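Local coordinates for Sn-glycerol-3-phosphate ABC transporter substrate-binding protein UspB (Mycobacterium tuberculosis, PDB 4MFI) that binds glycerophosphocholine as the substrate-binding subunit of an ABC transporter, probably handing it over for import into the cell, at residues D118-Q123 with L315-K320; V124-T129 with N322-I327; R189-G194 with I265-V270; N259-G264 with A277-S282. All coordinates share one frame; numbering follows the deposited sequence.

Contact 1: residues D118-Q123 with L315-K320; sequences DDLFGQ and LSEERK
L120 and K320 make the apolar part of this contact. The leucine's CD1 rests on the first carbon of the lysine chain, L120 CD1 to K320 CB 4.1 Å, and the two side chains cross at about a right angle. Beyond CG the lysine runs fully extended and leaves the contact, carrying its NZ to a hydrogen bond with A313 O. The other methyl of the leucine, CD2, lies 4.3 Å from E317 OE1, a loose touch near the surface.

The polar part goes through water. One water donates to both sides, 3.0 Å to Q123 OE1 and 2.7 Å to E317 OE1, so it joins an amide and a carboxylate that do not meet directly.

Within 315-320 the polar chemistry is that of a helix start. S316 is the N-cap, and its OG accepts from R319 N at 3.2 Å with an N-H...O angle of 161°. R319 turns its guanidinium elsewhere, to a salt bridge with D96.

The arrangement is thus the capped first turn of helix 317-330 laid against helix 118-124, a helix-to-helix packing within the alpha/beta fold of a periplasmic-type solute-binding protein.

Contact 2: residues V124-T129 with N322-I327; sequences VGVDTT and NALKFI
Only aliphatic groups meet where V124 and V126 close on L324, so no ring face or edge enters the contact itself. The one aromatic ring in the two segments, that of F326, takes no part in it; this ring pairs edge-to-face with F60 and meets F41 with the planes at about 60°.

L324 CD2 is the methyl that does the work. V124 CG2 lies 4.0 Å from it, and V126 CG2 approaches the same L324 CD2 to 4.1 Å. V124 and L324 slide past each other in opposite directions, while V126 comes across the leucine at a slant. In both valines CG2 stands anti to the carbonyl carbon, and that puts the same branch against the same leucine methyl. On the partly exposed side the other V124 branch takes over, CG1 lying 4.3 Å from K325 CG, part of the lysine's straight aliphatic stem.

Between the valines, G125 leaves the helix with a positive phi of 81°, and the chain then bends through an inverse gamma turn centred on D127. F121, on helix 118-124, also touches V126 and L324.

With no hydrogen bond between the segments, the chain leaving helix 118-124 is held to helix 317-330 here by shape and dispersion, all contacts lying at ordinary van der Waals distances.

Contact 3: residues R189-G194 with I265-V270; sequences RVVGAG and ILASAV
V191 and A267 meet where the C-terminal end of helix 177-191 packs on the turn that leads into strand 268-272 of the mixed sheet. The buried half of the contact is one methyl on another: V191 CG1 comes to 3.7 Å from A267 CB. With chi1 at -63°, CG1 stands anti to the valine's carbonyl carbon, while CG2 takes the crowded position between the backbone N and that carbon.

Further along, the chain past the helix swings back toward I265. G192 takes it out of helical geometry with phi at 86°, and G194, also at positive phi, presents its carbonyl, with G194 O at 4.2 Å from I265 CG2. Although the bond to CB in I265 points away from the other segment, CG2, anti to the backbone N and beside the carbonyl carbon, is the branch that touches. This second touch lies on the exposed side, whereas V191 and A267 are buried.

Strand 268-272 runs antiparallel to the long strand 144-160, in the mixed sheet of this solute-binding fold. Backbone hydrogen bonds fasten its lead-in, I265 and A267 both bonding to S196 and A267 also to N160. S268 OG, facing other partners, is bonded to A197 O and H198 ND1.

In the last turn of the helix, V190 CG1 sits 3.6 Å above one face of the R189 guanidinium, toward its rim, while R189 NH2 reaches a salt bridge with E186. The carbonyl O of V191 itself accepts from R195 NH1.

Contact 4: residues N259-G264 with A277-S282; sequences NEFATG and AGITAS
F261 and A262 press against I279 in the tight, buried part of this contact, where the backbones come close: the CA atoms of A262 and I279 are 5.3 Å apart. The methyl I279 CG2 sits at the edge of the phenyl ring, in its plane, against the CD2-CE2 side, 3.8 Å from both F261 CD2 and F261 CE2. CG of F261 stands anti to the backbone N, chi1 177°, which swings the ring out to that methyl. A262 CB, small enough for such close approach, lies 4.3 Å from I279 CA.

The solvent side is at S282, an exposed residue, whose CB still touches A262 CB at 4.0 Å. No hydrogen bond crosses between the segments on either part.

The end of helix 257-262 is tied up internally. N259 O accepts two bonds from T263, one from OG1 at 2.8 Å and one from the backbone N, arriving from opposite faces of the carbonyl plane. G264 then closes the helix in a Schellman motif.

Helices 257-262 and 276-282 flank strand 268-272 in the chain and meet here through the last turn of the first and the side chains of I279 and S282; both F261 and I279 also touch F287 of strand 287-290.

Contacts 1 and 2 both use helix 317-330 against helix 118-124 and the chain that follows it, merging through F121 and L324, with F121 O probably hydrogen-bonded to V126 N. Contacts 3 and 4 lie on the opposite side of the chain's centre, nested in the loops that contacts 1 and 2 close. They touch, through F261 against the backbone of L266 and A267 and a probable hydrogen bond from L266 N to E260 O. Contact 4 is the buried one; the others are partly buried. No hydrogen bond crosses any pair directly; apolar packing dominates, with an aromatic ring only in contact 4, a carbonyl beside a methyl in contact 3 and a bridging water in contact 1.

Contact 1: residues D118-Q123 with L315-K320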
loop_
_atom_site.group_PDB
_atom_site.type_symbol
_atom_site.label_atom_id
_atom_site.label_comp_id
_atom_site.label_asym_id
_atom_site.label_seq_id
_atom_site.Cartn_x
_atom_site.Cartn_y
_atom_site.Cartn_z
ATOM N N ASP A 118 -6.901 16.055 13.500
ATOM C CA ASP A 118 -7.699 17.060 12.794
ATOM C C ASP A 118 -7.640 18.471 13.378
ATOM O O ASP A 118 -7.516 19.450 12.633
ATOM C CB ASP A 118 -9.141 16.586 12.680
ATOM C CG ASP A 118 -9.232 15.213 12.067
ATOM O OD1 ASP A 118 -8.991 14.230 12.801
ATOM O OD2 ASP A 118 -9.500 15.112 10.847
ATOM N N ASP A 119 -7.717 18.579 14.699
ATOM C CA ASP A 119 -7.622 19.884 15.338
ATOM C C ASP A 119 -6.253 20.501 15.079
ATOM O O ASP A 119 -6.151 21.682 14.741
ATOM C CB ASP A 119 -7.883 19.775 16.842
ATOM C CG ASP A 119 -9.352 19.585 17.164
ATOM O OD1 ASP A 119 -10.188 19.776 16.255
ATOM O OD2 ASP A 119 -9.672 19.256 18.328
ATOM N N LEU A 120 -5.205 19.697 15.222
ATOM C CA LEU A 120 -3.846 20.160 14.937
ATOM C C LEU A 120 -3.647 20.568 13.473
ATOM O O LEU A 120 -2.968 21.560 13.200
ATOM C CB LEU A 120 -2.805 19.119 15.370
ATOM C CG LEU A 120 -2.554 18.971 16.870
ATOM C CD1 LEU A 120 -1.827 17.668 17.182
ATOM C CD2 LEU A 120 -1.747 20.147 17.379
ATOM N N PHE A 121 -4.231 19.811 12.539
ATOM C CA PHE A 121 -4.205 20.185 11.122
ATOM C C PHE A 121 -4.665 21.634 10.958
ATOM O O PHE A 121 -4.032 22.433 10.264
ATOM C CB PHE A 121 -5.156 19.303 10.297
ATOM C CG PHE A 121 -4.649 17.908 10.004
ATOM C CD1 PHE A 121 -3.305 17.576 10.116
ATOM C CD2 PHE A 121 -5.540 16.932 9.573
ATOM C CE1 PHE A 121 -2.864 16.288 9.817
ATOM C CE2 PHE A 121 -5.109 15.650 9.267
ATOM C CZ PHE A 121 -3.770 15.326 9.393
ATOM N N GLY A 122 -5.782 21.966 11.597
ATOM C CA GLY A 122 -6.378 23.278 11.447
ATOM C C GLY A 122 -5.627 24.359 12.198
ATOM O O GLY A 122 -5.671 25.522 11.818
ATOM N N GLN A 123 -4.941 23.975 13.270
ATOM C CA GLN A 123 -4.187 24.922 14.083
ATOM C C GLN A 123 -2.897 25.325 13.374
ATOM O O GLN A 123 -2.525 26.504 13.346
ATOM C CB GLN A 123 -3.872 24.300 15.450
ATOM C CG GLN A 123 -2.960 25.133 16.340
ATOM C CD GLN A 123 -2.678 24.461 17.675
ATOM O OE1 GLN A 123 -3.423 23.582 18.114
ATOM N NE2 GLN A 123 -1.595 24.873 18.326
ATOM N N LEU A 315 2.311 12.706 24.386
ATOM C CA LEU A 315 3.217 13.844 24.297
ATOM C C LEU A 315 2.529 15.047 24.919
ATOM O O LEU A 315 1.297 15.119 24.939
ATOM C CB LEU A 315 3.528 14.175 22.835
ATOM C CG LEU A 315 4.117 13.140 21.879
ATOM C CD1 LEU A 315 4.563 13.837 20.591
ATOM C CD2 LEU A 315 5.260 12.356 22.500
ATOM N N SER A 316 3.313 15.998 25.417
ATOM C CA SER A 316 2.757 17.290 25.800
ATOM C C SER A 316 2.172 17.961 24.559
ATOM O O SER A 316 2.530 17.610 23.426
ATOM C CB SER A 316 3.839 18.181 26.403
ATOM O OG SER A 316 4.764 18.592 25.409
ATOM N N GLU A 317 1.269 18.919 24.762
ATOM C CA GLU A 317 0.674 19.631 23.635
ATOM C C GLU A 317 1.727 20.332 22.782
ATOM O O GLU A 317 1.649 20.298 21.555
ATOM C CB GLU A 317 -0.401 20.623 24.092
ATOM C CG GLU A 317 -1.811 20.039 24.104
ATOM C CD GLU A 317 -2.263 19.545 22.733
ATOM O OE1 GLU A 317 -1.786 20.081 21.706
ATOM O OE2 GLU A 317 -3.101 18.618 22.684
ATOM N N GLU A 318 2.714 20.949 23.430
ATOM C CA GLU A 318 3.790 21.618 22.699
ATOM C C GLU A 318 4.530 20.639 21.794
ATOM O O GLU A 318 4.801 20.942 20.628
ATOM C CB GLU A 318 4.778 22.303 23.652
ATOM C CG GLU A 318 6.058 22.784 22.959
ATOM C CD GLU A 318 6.897 23.726 23.810
ATOM O OE1 GLU A 318 6.324 24.438 24.665
ATOM O OE2 GLU A 318 8.133 23.762 23.620
ATOM N N ARG A 319 4.851 19.460 22.321
ATOM C CA ARG A 319 5.558 18.470 21.517
ATOM C C ARG A 319 4.702 17.944 20.368
ATOM O O ARG A 319 5.229 17.643 19.300
ATOM C CB ARG A 319 6.098 17.323 22.378
ATOM C CG ARG A 319 7.174 17.769 23.363
ATOM C CD ARG A 319 7.959 16.603 23.951
ATOM N NE ARG A 319 8.853 15.993 22.969
ATOM C CZ ARG A 319 10.097 16.404 22.734
ATOM N NH1 ARG A 319 10.606 17.431 23.414
ATOM N NH2 ARG A 319 10.837 15.791 21.821
ATOM N N LYS A 320 3.388 17.850 20.570
ATOM C CA LYS A 320 2.502 17.419 19.485
ATOM C C LYS A 320 2.500 18.421 18.334
ATOM O O LYS A 320 2.547 18.037 17.160
ATOM C CB LYS A 320 1.070 17.195 19.984
ATOM C CG LYS A 320 0.917 15.984 20.870
ATOM C CD LYS A 320 -0.530 15.760 21.256
ATOM C CE LYS A 320 -0.630 14.598 22.220
ATOM N NZ LYS A 320 -2.013 14.394 22.722
HETATM O O HOH W 1 -2.382 22.466 20.670
#

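Contact 2: residues V124-T129 with N322-I327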
loop_
_atom_site.group_PDB
_atom_site.type_symbol
_atom_site.label_atom_id
_atom_site.label_comp_id
_atom_site.label_asym_id
_atom_site.label_seq_id
_atom_site.Cartn_x
_atom_site.Cartn_y
_atom_site.Cartn_z
ATOM N N VAL A 124 -2.234 24.335 12.785
ATOM C CA VAL A 124 -0.948 24.517 12.123
ATOM C C VAL A 124 -1.157 24.985 10.674
ATOM O O VAL A 124 -0.248 25.536 10.045
ATOM C CB VAL A 124 -0.116 23.198 12.218
ATOM C CG1 VAL A 124 1.158 23.254 11.384
ATOM C CG2 VAL A 124 0.232 22.908 13.678
ATOM N N GLY A 125 -2.364 24.789 10.150
ATOM C CA GLY A 125 -2.679 25.212 8.795
ATOM C C GLY A 125 -2.204 24.243 7.725
ATOM O O GLY A 125 -1.719 24.657 6.667
ATOM N N VAL A 126 -2.327 22.947 7.995
ATOM C CA VAL A 126 -1.961 21.937 7.011
ATOM C C VAL A 126 -2.964 21.956 5.857
ATOM O O VAL A 126 -4.181 21.947 6.078
ATOM C CB VAL A 126 -1.916 20.535 7.651
ATOM C CG1 VAL A 126 -1.566 19.478 6.608
ATOM C CG2 VAL A 126 -0.914 20.515 8.804
ATOM N N ASP A 127 -2.456 21.994 4.627
ATOM C CA ASP A 127 -3.313 22.028 3.444
ATOM C C ASP A 127 -3.797 20.610 3.124
ATOM O O ASP A 127 -3.316 19.962 2.195
ATOM C CB ASP A 127 -2.555 22.633 2.261
ATOM C CG ASP A 127 -3.450 22.907 1.065
ATOM O OD1 ASP A 127 -4.685 22.751 1.186
ATOM O OD2 ASP A 127 -2.915 23.290 0.003
ATOM N N THR A 128 -4.756 20.135 3.911
ATOM C CA THR A 128 -5.202 18.745 3.822
ATOM C C THR A 128 -5.862 18.398 2.492
ATOM O O THR A 128 -5.768 17.256 2.036
ATOM C CB THR A 128 -6.156 18.387 4.964
ATOM O OG1 THR A 128 -7.259 19.302 4.962
ATOM C CG2 THR A 128 -5.427 18.460 6.300
ATOM N N THR A 129 -6.516 19.368 1.858
ATOM C CA THR A 129 -7.147 19.092 0.568
ATOM C C THR A 129 -6.125 18.879 -0.549
ATOM O O THR A 129 -6.477 18.382 -1.619
ATOM C CB THR A 129 -8.155 20.178 0.147
ATOM O OG1 THR A 129 -7.467 21.408 -0.097
ATOM C CG2 THR A 129 -9.189 20.389 1.232
ATOM N N ASN A 322 4.914 20.509 17.559
ATOM C CA ASN A 322 6.198 20.423 16.860
ATOM C C ASN A 322 6.296 19.182 15.983
ATOM O O ASN A 322 6.841 19.227 14.876
ATOM C CB ASN A 322 7.364 20.475 17.847
ATOM C CG ASN A 322 7.486 21.820 18.525
ATOM O OD1 ASN A 322 7.048 22.839 17.988
ATOM N ND2 ASN A 322 8.088 21.835 19.711
ATOM N N ALA A 323 5.760 18.076 16.483
ATOM C CA ALA A 323 5.738 16.835 15.723
ATOM C C ALA A 323 4.947 17.003 14.422
ATOM O O ALA A 323 5.379 16.535 13.359
ATOM C CB ALA A 323 5.169 15.708 16.571
ATOM N N LEU A 324 3.804 17.683 14.494
ATOM C CA LEU A 324 3.009 17.904 13.290
ATOM C C LEU A 324 3.688 18.869 12.319
ATOM O O LEU A 324 3.604 18.685 11.103
ATOM C CB LEU A 324 1.586 18.378 13.613
ATOM C CG LEU A 324 0.741 18.564 12.346
ATOM C CD1 LEU A 324 0.571 17.231 11.607
ATOM C CD2 LEU A 324 -0.602 19.193 12.625
ATOM N N LYS A 325 4.358 19.894 12.845
ATOM C CA LYS A 325 5.135 20.782 11.980
ATOM C C LYS A 325 6.139 19.975 11.160
ATOM O O LYS A 325 6.315 20.211 9.955
ATOM C CB LYS A 325 5.869 21.841 12.802
ATOM C CG LYS A 325 4.961 22.906 13.386
ATOM C CD LYS A 325 5.736 23.813 14.338
ATOM C CE LYS A 325 4.866 24.929 14.882
ATOM N NZ LYS A 325 5.585 25.729 15.913
ATOM N N PHE A 326 6.797 19.020 11.810
ATOM C CA PHE A 326 7.735 18.154 11.106
ATOM C C PHE A 326 7.041 17.298 10.052
ATOM O O PHE A 326 7.469 17.254 8.893
ATOM C CB PHE A 326 8.495 17.256 12.085
ATOM C CG PHE A 326 9.447 16.311 11.411
ATOM C CD1 PHE A 326 10.656 16.771 10.904
ATOM C CD2 PHE A 326 9.121 14.969 11.258
ATOM C CE1 PHE A 326 11.531 15.909 10.272
ATOM C CE2 PHE A 326 9.994 14.096 10.626
ATOM C CZ PHE A 326 11.202 14.568 10.134
ATOM N N ILE A 327 5.977 16.610 10.456
ATOM C CA ILE A 327 5.256 15.727 9.548
ATOM C C ILE A 327 4.719 16.493 8.347
ATOM O O ILE A 327 4.869 16.042 7.212
ATOM C CB ILE A 327 4.100 15.009 10.267
ATOM C CG1 ILE A 327 4.649 13.987 11.263
ATOM C CG2 ILE A 327 3.192 14.310 9.271
ATOM C CD1 ILE A 327 3.585 13.406 12.158
#

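Contact 3: residues R189-G194 with I265-V270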
loop_
_atom_site.group_PDB
_atom_site.type_symbol
_atom_site.label_atom_id
_atom_site.label_comp_id
_atom_site.label_asym_id
_atom_site.label_seq_id
_atom_site.Cartn_x
_atom_site.Cartn_y
_atom_site.Cartn_z
ATOM N N ARG A 189 0.323 -19.597 -24.718
ATOM C CA ARG A 189 0.883 -20.215 -25.916
ATOM C C ARG A 189 2.192 -19.538 -26.298
ATOM O O ARG A 189 3.170 -20.211 -26.657
ATOM C CB ARG A 189 -0.105 -20.114 -27.079
ATOM C CG ARG A 189 0.383 -20.795 -28.346
ATOM C CD ARG A 189 -0.593 -20.612 -29.497
ATOM N NE ARG A 189 -0.625 -19.234 -29.980
ATOM C CZ ARG A 189 0.286 -18.711 -30.794
ATOM N NH1 ARG A 189 1.307 -19.450 -31.213
ATOM N NH2 ARG A 189 0.178 -17.448 -31.184
ATOM N N VAL A 190 2.225 -18.207 -26.241
ATOM C CA VAL A 190 3.405 -17.520 -26.758
ATOM C C VAL A 190 4.587 -17.517 -25.794
ATOM O O VAL A 190 5.713 -17.297 -26.229
ATOM C CB VAL A 190 3.121 -16.088 -27.291
ATOM C CG1 VAL A 190 2.012 -16.104 -28.338
ATOM C CG2 VAL A 190 2.802 -15.143 -26.166
ATOM N N VAL A 191 4.368 -17.759 -24.498
ATOM C CA VAL A 191 5.520 -17.853 -23.592
ATOM C C VAL A 191 6.143 -19.258 -23.572
ATOM O O VAL A 191 7.333 -19.413 -23.294
ATOM C CB VAL A 191 5.234 -17.363 -22.137
ATOM C CG1 VAL A 191 4.866 -15.884 -22.123
ATOM C CG2 VAL A 191 4.176 -18.235 -21.443
ATOM N N GLY A 192 5.347 -20.280 -23.866
ATOM C CA GLY A 192 5.870 -21.634 -23.942
ATOM C C GLY A 192 5.921 -22.384 -22.620
ATOM O O GLY A 192 5.398 -21.925 -21.596
ATOM N N ALA A 193 6.564 -23.548 -22.646
ATOM C CA ALA A 193 6.596 -24.445 -21.492
ATOM C C ALA A 193 7.448 -23.881 -20.353
ATOM O O ALA A 193 8.495 -23.286 -20.588
ATOM C CB ALA A 193 7.117 -25.821 -21.913
ATOM N N GLY A 194 7.014 -24.095 -19.115
ATOM C CA GLY A 194 7.783 -23.651 -17.966
ATOM C C GLY A 194 7.694 -22.167 -17.657
ATOM O O GLY A 194 8.396 -21.673 -16.772
ATOM N N ILE A 265 9.993 -15.057 -16.696
ATOM C CA ILE A 265 9.211 -16.256 -16.398
ATOM C C ILE A 265 7.705 -15.988 -16.552
ATOM O O ILE A 265 6.943 -16.874 -16.957
ATOM C CB ILE A 265 9.500 -16.769 -14.971
ATOM C CG1 ILE A 265 11.000 -17.006 -14.772
ATOM C CG2 ILE A 265 8.706 -18.046 -14.678
ATOM C CD1 ILE A 265 11.629 -17.900 -15.825
ATOM N N LEU A 266 7.291 -14.761 -16.236
ATOM C CA LEU A 266 5.893 -14.337 -16.294
ATOM C C LEU A 266 5.717 -13.267 -17.357
ATOM O O LEU A 266 6.453 -12.277 -17.359
ATOM C CB LEU A 266 5.470 -13.729 -14.958
ATOM C CG LEU A 266 5.736 -14.555 -13.706
ATOM C CD1 LEU A 266 5.455 -13.723 -12.462
ATOM C CD2 LEU A 266 4.913 -15.849 -13.693
ATOM N N ALA A 267 4.716 -13.416 -18.227
ATOM C CA ALA A 267 4.446 -12.373 -19.228
ATOM C C ALA A 267 3.845 -11.112 -18.607
ATOM O O ALA A 267 3.878 -10.038 -19.210
ATOM C CB ALA A 267 3.539 -12.893 -20.328
ATOM N N SER A 268 3.265 -11.253 -17.419
ATOM C CA SER A 268 2.631 -10.136 -16.734
ATOM C C SER A 268 2.446 -10.463 -15.261
ATOM O O SER A 268 2.501 -11.635 -14.858
ATOM C CB SER A 268 1.280 -9.789 -17.379
ATOM O OG SER A 268 0.344 -10.848 -17.257
ATOM N N ALA A 269 2.204 -9.428 -14.462
ATOM C CA ALA A 269 2.062 -9.580 -13.020
ATOM C C ALA A 269 1.542 -8.300 -12.422
ATOM O O ALA A 269 1.859 -7.218 -12.901
ATOM C CB ALA A 269 3.413 -9.913 -12.391
ATOM N N VAL A 270 0.735 -8.426 -11.372
ATOM C CA VAL A 270 0.414 -7.289 -10.520
ATOM C C VAL A 270 1.372 -7.295 -9.336
ATOM O O VAL A 270 1.424 -8.245 -8.555
ATOM C CB VAL A 270 -1.049 -7.314 -10.041
ATOM C CG1 VAL A 270 -1.306 -6.189 -9.043
ATOM C CG2 VAL A 270 -1.991 -7.194 -11.230
#

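Contact 4: residues N259-G264 with A277-S282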
loop_
_atom_site.group_PDB
_atom_site.type_symbol
_atom_site.label_atom_id
_atom_site.label_comp_id
_atom_site.label_asym_id
_atom_site.label_seq_id
_atom_site.Cartn_x
_atom_site.Cartn_y
_atom_site.Cartn_z
ATOM N N ASN A 259 10.892 -10.373 -9.466
ATOM C CA ASN A 259 11.984 -11.075 -10.113
ATOM C C ASN A 259 11.528 -12.066 -11.195
ATOM O O ASN A 259 12.165 -12.193 -12.244
ATOM C CB ASN A 259 12.820 -11.777 -9.055
ATOM C CG ASN A 259 14.182 -12.108 -9.540
ATOM O OD1 ASN A 259 15.019 -11.227 -9.739
ATOM N ND2 ASN A 259 14.425 -13.388 -9.743
ATOM N N GLU A 260 10.434 -12.778 -10.949
ATOM C CA GLU A 260 9.919 -13.693 -11.967
ATOM C C GLU A 260 9.449 -12.942 -13.204
ATOM O O GLU A 260 9.591 -13.428 -14.326
ATOM C CB GLU A 260 8.809 -14.582 -11.403
ATOM C CG GLU A 260 9.337 -15.674 -10.481
ATOM C CD GLU A 260 8.279 -16.690 -10.104
ATOM O OE1 GLU A 260 7.291 -16.840 -10.853
ATOM O OE2 GLU A 260 8.441 -17.346 -9.055
ATOM N N PHE A 261 8.895 -11.752 -13.009
ATOM C CA PHE A 261 8.551 -10.922 -14.150
ATOM C C PHE A 261 9.810 -10.410 -14.858
ATOM O O PHE A 261 9.938 -10.521 -16.083
ATOM C CB PHE A 261 7.659 -9.738 -13.765
ATOM C CG PHE A 261 7.367 -8.844 -14.926
ATOM C CD1 PHE A 261 6.436 -9.228 -15.884
ATOM C CD2 PHE A 261 8.066 -7.658 -15.109
ATOM C CE1 PHE A 261 6.185 -8.436 -16.990
ATOM C CE2 PHE A 261 7.822 -6.860 -16.213
ATOM C CZ PHE A 261 6.874 -7.246 -17.153
ATOM N N ALA A 262 10.731 -9.833 -14.092
ATOM C CA ALA A 262 11.922 -9.210 -14.674
ATOM C C ALA A 262 12.815 -10.176 -15.440
ATOM O O ALA A 262 13.502 -9.767 -16.370
ATOM C CB ALA A 262 12.726 -8.481 -13.602
ATOM N N THR A 263 12.810 -11.448 -15.049
ATOM C CA THR A 263 13.654 -12.448 -15.699
ATOM C C THR A 263 12.925 -13.149 -16.839
ATOM O O THR A 263 13.508 -13.985 -17.531
ATOM C CB THR A 263 14.176 -13.514 -14.703
ATOM O OG1 THR A 263 13.069 -14.149 -14.052
ATOM C CG2 THR A 263 15.068 -12.879 -13.661
ATOM N N GLY A 264 11.646 -12.831 -17.023
ATOM C CA GLY A 264 10.908 -13.339 -18.165
ATOM C C GLY A 264 10.103 -14.607 -17.942
ATOM O O GLY A 264 9.582 -15.178 -18.900
ATOM N N ALA A 277 11.539 0.333 -9.990
ATOM C CA ALA A 277 12.956 0.612 -10.205
ATOM C C ALA A 277 13.769 -0.672 -10.400
ATOM O O ALA A 277 14.636 -0.747 -11.280
ATOM C CB ALA A 277 13.515 1.434 -9.063
ATOM N N GLY A 278 13.482 -1.687 -9.588
ATOM C CA GLY A 278 14.189 -2.955 -9.674
ATOM C C GLY A 278 13.930 -3.694 -10.976
ATOM O O GLY A 278 14.852 -4.245 -11.588
ATOM N N ILE A 279 12.670 -3.715 -11.399
ATOM C CA ILE A 279 12.311 -4.332 -12.667
ATOM C C ILE A 279 12.965 -3.588 -13.832
ATOM O O ILE A 279 13.494 -4.205 -14.757
ATOM C CB ILE A 279 10.777 -4.394 -12.828
ATOM C CG1 ILE A 279 10.183 -5.346 -11.778
ATOM C CG2 ILE A 279 10.403 -4.823 -14.238
ATOM C CD1 ILE A 279 8.679 -5.253 -11.633
ATOM N N THR A 280 12.953 -2.260 -13.774
ATOM C CA THR A 280 13.572 -1.462 -14.829
ATOM C C THR A 280 15.060 -1.787 -14.963
ATOM O O THR A 280 15.591 -1.896 -16.072
ATOM C CB THR A 280 13.388 0.044 -14.569
ATOM O OG1 THR A 280 11.991 0.334 -14.471
ATOM C CG2 THR A 280 13.995 0.862 -15.708
ATOM N N ALA A 281 15.730 -1.961 -13.828
ATOM C CA ALA A 281 17.164 -2.234 -13.823
ATOM C C ALA A 281 17.522 -3.647 -14.290
ATOM O O ALA A 281 18.624 -3.873 -14.787
ATOM C CB ALA A 281 17.741 -1.973 -12.441
ATOM N N SER A 282 16.595 -4.588 -14.130
ATOM C CA SER A 282 16.872 -6.004 -14.375
ATOM C C SER A 282 16.328 -6.545 -15.696
ATOM O O SER A 282 16.900 -7.473 -16.271
ATOM C CB SER A 282 16.310 -6.852 -13.230
ATOM O OG SER A 282 17.079 -6.696 -12.056
#